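Local coordinates for protein PrgZ (Enterococcus faecalis, PDB 4FAJ) that binds peptide pheromone outside the cell as a membrane-anchored solute-binding receptor, and probably delivers it for uptake by a peptide transporter, at residues 299-304 with 419-424; 304-309 with 355-360. One frame throughout, in Å; residues are numbered along the deposited sequence. Where two conformers were deposited one is given.

Contact 1: residues 299-304 with 419-424; sequences GEYAKQ and DGEFEK. With ZN (zinc ion), chain F.
A tyrosine and a glutamate meet here through a zinc ion: Tyr301 OH and Glu421 OE2 each lie 2.0 Å from the metal. The two oxygens are 3.4 Å apart and form no hydrogen bond with each other; they subtend about 117° at the zinc, and Glu279 from the same chain supplies a further ligand. Zinc at this distance would favour the phenolate form of the tyrosine, while the two glutamates supply negative charge that would offset the metal's. The carboxylate of Glu421 binds chiefly through one oxygen, since its OE1 stays 2.8 Å from the zinc. That second oxygen accepts a hydrogen bond from the backbone N of Ile280, which limits rotation of the carboxylate. The Glu421 chain reaches the metal by extension, with CG anti to its N (chi1 -180°) and the rest straight behind it. It comes from the direction opposite to the tyrosine, and OE2 lies at the ring's edge, with carboxylate and ring planes 68° apart. Beside the metal, Phe422 adds an apolar contact: its CZ comes to 3.9 Å from Tyr301 CD2, edge meeting edge as the two side chains cross at a slant. CE1 of the same ring lies 3.7 Å from Gly299 N, an approach that the lack of a side chain on Gly299 permits. The contact thus joins helix 299-305 to the start of helix 421-437, where Gly420 takes the N-cap position. Helix 280-288 completes the cluster, with Ile280 touching both Tyr301 and Phe422. Strand 294-297 leads into the first of the two contacting helices and strand 412-418 into the second.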
loop_
_atom_site.group_PDB
_atom_site.type_symbol
_atom_site.label_atom_id
_atom_site.label_comp_id
_atom_site.label_asym_id
_atom_site.label_seq_id
_atom_site.Cartn_x
_atom_site.Cartn_y
_atom_site.Cartn_z
ATOM N N GLY A 299 0.542 -6.829 20.873
ATOM C CA GLY A 299 -0.097 -7.494 22.019
ATOM C C GLY A 299 0.778 -7.623 23.250
ATOM O O GLY A 299 1.488 -6.694 23.619
ATOM N N GLU A 300 0.721 -8.786 23.895
ATOM C CA GLU A 300 1.481 -9.021 25.114
ATOM C C GLU A 300 2.992 -8.821 24.913
ATOM O O GLU A 300 3.680 -8.391 25.834
ATOM C CB GLU A 300 1.169 -10.414 25.656
ATOM C CG GLU A 300 1.938 -10.839 26.905
ATOM C CD GLU A 300 1.601 -10.034 28.161
ATOM O OE1 GLU A 300 0.588 -9.283 28.171
ATOM O OE2 GLU A 300 2.363 -10.169 29.150
ATOM N N TYR A 301 3.499 -9.111 23.716
ATOM C CA TYR A 301 4.926 -8.940 23.431
ATOM C C TYR A 301 5.292 -7.452 23.456
ATOM O O TYR A 301 6.318 -7.069 24.005
ATOM C CB TYR A 301 5.292 -9.541 22.070
ATOM C CG TYR A 301 4.850 -10.975 21.875
ATOM C CD1 TYR A 301 5.560 -12.025 22.458
ATOM C CD2 TYR A 301 3.732 -11.286 21.109
ATOM C CE1 TYR A 301 5.167 -13.359 22.282
ATOM C CE2 TYR A 301 3.315 -12.631 20.942
ATOM C CZ TYR A 301 4.046 -13.650 21.525
ATOM O OH TYR A 301 3.671 -14.967 21.343
ATOM N N ALA A 302 4.461 -6.627 22.833
ATOM C CA ALA A 302 4.671 -5.170 22.854
ATOM C C ALA A 302 4.560 -4.635 24.282
ATOM O O ALA A 302 5.377 -3.820 24.708
ATOM C CB ALA A 302 3.675 -4.487 21.955
ATOM N N LYS A 303 3.543 -5.093 25.011
ATOM C CA LYS A 303 3.363 -4.739 26.427
ATOM C C LYS A 303 4.641 -4.972 27.247
ATOM O O LYS A 303 5.060 -4.105 28.025
ATOM C CB LYS A 303 2.196 -5.539 27.023
ATOM C CG LYS A 303 1.685 -5.009 28.367
ATOM C CD LYS A 303 0.311 -5.566 28.690
ATOM C CE LYS A 303 -0.494 -4.631 29.592
ATOM N NZ LYS A 303 0.022 -4.616 30.979
ATOM N N GLN A 304 5.277 -6.125 27.067
ATOM C CA GLN A 304 6.477 -6.443 27.840
ATOM C C GLN A 304 7.741 -5.679 27.390
ATOM O O GLN A 304 8.617 -5.408 28.214
ATOM C CB GLN A 304 6.729 -7.953 27.836
ATOM C CG GLN A 304 5.636 -8.761 28.529
ATOM C CD GLN A 304 5.286 -8.230 29.915
ATOM O OE1 GLN A 304 6.086 -7.552 30.555
ATOM N NE2 GLN A 304 4.084 -8.545 30.381
ATOM N N ASP A 419 -2.363 -15.431 7.212
ATOM C CA ASP A 419 -2.130 -16.493 8.209
ATOM C C ASP A 419 -1.037 -16.184 9.258
ATOM O O ASP A 419 -0.626 -17.076 10.000
ATOM C CB ASP A 419 -1.910 -17.860 7.538
ATOM C CG ASP A 419 -0.760 -17.868 6.558
ATOM O OD1 ASP A 419 -0.067 -16.840 6.421
ATOM O OD2 ASP A 419 -0.553 -18.921 5.916
ATOM N N GLY A 420 -0.601 -14.930 9.341
ATOM C CA GLY A 420 0.312 -14.470 10.407
ATOM C C GLY A 420 -0.353 -14.415 11.782
ATOM O O GLY A 420 -1.595 -14.414 11.897
ATOM N N GLU A 421 0.456 -14.369 12.840
ATOM C CA GLU A 421 -0.083 -14.523 14.194
ATOM C C GLU A 421 -1.175 -13.503 14.500
ATOM O O GLU A 421 -2.282 -13.863 14.908
ATOM C CB GLU A 421 1.019 -14.403 15.257
ATOM C CG GLU A 421 0.497 -14.569 16.677
ATOM C CD GLU A 421 1.580 -14.496 17.732
ATOM O OE1 GLU A 421 2.726 -14.123 17.400
ATOM O OE2 GLU A 421 1.282 -14.841 18.901
ATOM N N PHE A 422 -0.853 -12.225 14.330
ATOM C CA PHE A 422 -1.769 -11.169 14.759
ATOM C C PHE A 422 -2.882 -10.862 13.772
ATOM O O PHE A 422 -3.908 -10.338 14.170
ATOM C CB PHE A 422 -1.000 -9.924 15.199
ATOM C CG PHE A 422 -0.476 -10.055 16.596
ATOM C CD1 PHE A 422 -1.225 -9.610 17.670
ATOM C CD2 PHE A 422 0.721 -10.719 16.839
ATOM C CE1 PHE A 422 -0.766 -9.774 18.973
ATOM C CE2 PHE A 422 1.190 -10.896 18.153
ATOM C CZ PHE A 422 0.437 -10.428 19.211
ATOM N N GLU A 423 -2.718 -11.254 12.512
ATOM C CA GLU A 423 -3.813 -11.137 11.558
ATOM C C GLU A 423 -4.905 -12.156 11.914
ATOM O O GLU A 423 -6.088 -11.821 11.959
ATOM C CB GLU A 423 -3.308 -11.281 10.119
ATOM C CG GLU A 423 -2.435 -10.091 9.651
ATOM C CD GLU A 423 -1.040 -10.043 10.285
ATOM O OE1 GLU A 423 -0.467 -11.116 10.550
ATOM O OE2 GLU A 423 -0.508 -8.927 10.513
ATOM N N LYS A 424 -4.500 -13.392 12.197
ATOM C CA LYS A 424 -5.431 -14.407 12.685
ATOM C C LYS A 424 -6.112 -13.992 13.993
ATOM O O LYS A 424 -7.322 -14.173 14.150
ATOM C CB LYS A 424 -4.701 -15.748 12.860
ATOM C CG LYS A 424 -5.584 -16.872 13.349
ATOM C CD LYS A 424 -4.837 -18.202 13.367
ATOM C CE LYS A 424 -5.658 -19.274 14.057
ATOM N NZ LYS A 424 -5.438 -19.241 15.531
HETATM ZN ZN ZN F . 2.875 -15.773 19.697
#

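Contact 2: residues 304-309 with 355-360; sequences QYKKDK and LLDNGS. With ZN (zinc ion), chain G.
Asp357 OD1 is gripped by two partners, the ammonium group of Lys306 and a zinc ion. Lys306 NZ donates to Asp357 OD1 over 2.7 Å, a salt bridge that arrives from above the carboxylate plane, 56° out of it. The zinc takes the same oxygen at 2.2 Å, making Asp357 the zinc-binding residue of this contact. The other carboxylate oxygen, OD2, lies 4.0 Å from Lys306 NZ. The lysine makes a second bond to this residue, NZ to the backbone Asp357 O at 3.1 Å, again from above the plane of the group it meets. Two bonds to one aspartate, one to its side chain and one to its main chain, fix the end of the lysine. The Lys306 chain leaves the backbone with CG anti to N and bends at chi3 (-91°), which brings NZ to the aspartate from a direction roughly perpendicular to its side chain. Asp357 leaves helix 348-356 with positive phi (53°), and Asn358 then makes an Asx turn, its OD1 accepting from both N and OG of Ser360. Lys306 lies in the type I turn from Tyr305 to Asp308 that follows on from helix 299-305. NZ and the zinc stand 3.1 Å apart; the lysine's positive charge, so near, would be expected to weaken zinc binding, and the shared carboxylate would partly offset the repulsion.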
loop_
_atom_site.group_PDB
_atom_site.type_symbol
_atom_site.label_atom_id
_atom_site.label_comp_id
_atom_site.label_asym_id
_atom_site.label_seq_id
_atom_site.Cartn_x
_atom_site.Cartn_y
_atom_site.Cartn_z
ATOM N N GLN A 304 5.277 -6.125 27.067
ATOM C CA GLN A 304 6.477 -6.443 27.840
ATOM C C GLN A 304 7.741 -5.679 27.390
ATOM O O GLN A 304 8.617 -5.408 28.214
ATOM C CB GLN A 304 6.729 -7.953 27.836
ATOM C CG GLN A 304 5.636 -8.761 28.529
ATOM C CD GLN A 304 5.286 -8.230 29.915
ATOM O OE1 GLN A 304 6.086 -7.552 30.555
ATOM N NE2 GLN A 304 4.084 -8.545 30.381
ATOM N N TYR A 305 7.840 -5.333 26.107
ATOM C CA TYR A 305 9.048 -4.644 25.583
ATOM C C TYR A 305 8.919 -3.120 25.408
ATOM O O TYR A 305 9.868 -2.443 24.969
ATOM C CB TYR A 305 9.496 -5.302 24.270
ATOM C CG TYR A 305 10.214 -6.603 24.507
ATOM C CD1 TYR A 305 9.527 -7.804 24.541
ATOM C CD2 TYR A 305 11.588 -6.628 24.732
ATOM C CE1 TYR A 305 10.192 -9.006 24.788
ATOM C CE2 TYR A 305 12.262 -7.824 24.987
ATOM C CZ TYR A 305 11.560 -9.006 25.008
ATOM O OH TYR A 305 12.221 -10.194 25.251
ATOM N N LYS A 306 7.752 -2.600 25.788
ATOM C CA LYS A 306 7.389 -1.187 25.643
ATOM C C LYS A 306 8.438 -0.215 26.216
ATOM O O LYS A 306 8.681 0.856 25.650
ATOM C CB LYS A 306 6.037 -0.955 26.347
ATOM C CG LYS A 306 5.239 0.208 25.824
ATOM C CD LYS A 306 3.751 0.056 26.169
ATOM C CE LYS A 306 2.971 -0.673 25.062
ATOM N NZ LYS A 306 1.516 -0.359 25.159
ATOM N N LYS A 307 9.051 -0.590 27.334
ATOM C CA LYS A 307 10.012 0.280 28.013
ATOM C C LYS A 307 11.465 -0.024 27.663
ATOM O O LYS A 307 12.375 0.527 28.279
ATOM C CB LYS A 307 9.825 0.191 29.540
ATOM C CG LYS A 307 8.708 1.058 30.090
ATOM C CD LYS A 307 7.334 0.518 29.730
ATOM C CE LYS A 307 6.256 1.056 30.675
ATOM N NZ LYS A 307 6.309 2.544 30.793
ATOM N N ASP A 308 11.693 -0.899 26.687
ATOM C CA ASP A 308 13.050 -1.251 26.283
ATOM C C ASP A 308 13.698 -0.088 25.543
ATOM O O ASP A 308 13.031 0.646 24.814
ATOM C CB ASP A 308 13.031 -2.494 25.388
ATOM C CG ASP A 308 14.402 -3.106 25.199
ATOM O OD1 ASP A 308 14.685 -4.112 25.864
ATOM O OD2 ASP A 308 15.194 -2.597 24.383
ATOM N N LYS A 309 15.006 0.066 25.715
ATOM C CA LYS A 309 15.735 1.148 25.056
ATOM C C LYS A 309 15.711 1.020 23.534
ATOM O O LYS A 309 15.877 2.006 22.840
ATOM C CB LYS A 309 17.182 1.225 25.559
ATOM C CG LYS A 309 18.032 0.022 25.202
ATOM C CD LYS A 309 19.435 0.106 25.796
ATOM C CE LYS A 309 20.273 -1.084 25.336
ATOM N NZ LYS A 309 19.630 -2.383 25.653
ATOM N N LEU A 355 -5.565 -5.994 22.094
ATOM C CA LEU A 355 -5.006 -6.885 21.085
ATOM C C LEU A 355 -3.711 -6.356 20.471
ATOM O O LEU A 355 -2.721 -7.074 20.417
ATOM C CB LEU A 355 -6.045 -7.172 20.000
ATOM C CG LEU A 355 -5.713 -8.282 19.005
ATOM C CD1 LEU A 355 -6.986 -8.789 18.356
ATOM C CD2 LEU A 355 -4.732 -7.810 17.955
ATOM N N LEU A 356 -3.707 -5.102 20.021
ATOM C CA LEU A 356 -2.531 -4.542 19.365
ATOM C C LEU A 356 -1.546 -3.944 20.355
ATOM O O LEU A 356 -0.379 -4.318 20.356
ATOM C CB LEU A 356 -2.936 -3.491 18.343
ATOM C CG LEU A 356 -3.829 -4.043 17.241
ATOM C CD1 LEU A 356 -4.272 -2.907 16.353
ATOM C CD2 LEU A 356 -3.118 -5.128 16.455
ATOM N N ASP A 357 -2.018 -2.987 21.154
ATOM C CA ASP A 357 -1.277 -2.444 22.292
ATOM C C ASP A 357 0.136 -1.963 21.921
ATOM O O ASP A 357 1.097 -2.179 22.660
ATOM C CB ASP A 357 -1.201 -3.505 23.399
ATOM C CG ASP A 357 -0.878 -2.919 24.754
ATOM O OD1 ASP A 357 -0.853 -1.674 24.883
ATOM O OD2 ASP A 357 -0.655 -3.713 25.693
ATOM N N ASN A 358 0.251 -1.290 20.784
ATOM C CA ASN A 358 1.557 -0.975 20.221
ATOM C C ASN A 358 1.593 0.344 19.455
ATOM O O ASN A 358 2.379 0.493 18.528
ATOM C CB ASN A 358 1.960 -2.109 19.274
ATOM C CG ASN A 358 1.047 -2.215 18.069
ATOM O OD1 ASN A 358 0.059 -1.477 17.951
ATOM N ND2 ASN A 358 1.361 -3.143 17.169
ATOM N N GLY A 359 0.730 1.287 19.825
ATOM C CA GLY A 359 0.710 2.590 19.185
ATOM C C GLY A 359 -0.234 2.684 18.000
ATOM O O GLY A 359 -0.380 3.751 17.413
ATOM N N SER A 360 -0.898 1.589 17.652
ATOM C CA SER A 360 -1.992 1.652 16.684
ATOM C C SER A 360 -3.141 2.422 17.331
ATOM O O SER A 360 -3.217 2.493 18.565
ATOM C CB SER A 360 -2.459 0.256 16.287
ATOM O OG SER A 360 -1.420 -0.472 15.638
HETATM ZN ZN ZN G . -0.990 -0.778 26.877
#

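The centres of the two contacts lie 10 Å apart, and both draw on helix 299-305, contact 1 through the helix itself and contact 2 through the turn that follows; Gln304 is common to their segments. Along the chain, 299-304 and 304-309 come first, then 355-360, then 419-424, so the later segment of contact 2 falls between the two of contact 1. They touch directly: Gly299 N lies 2.7 Å from Leu356 O, a probable hydrogen bond. In a separate packing contact, Phe422 CE1 is 3.6 Å from Leu355 O. Helices 348-356 and 421-437 thus meet helix 299-305, with a separate zinc at each contact. Leu356 and Phe422 pack on the bound peptide, placing this junction beside the peptide-binding pocket.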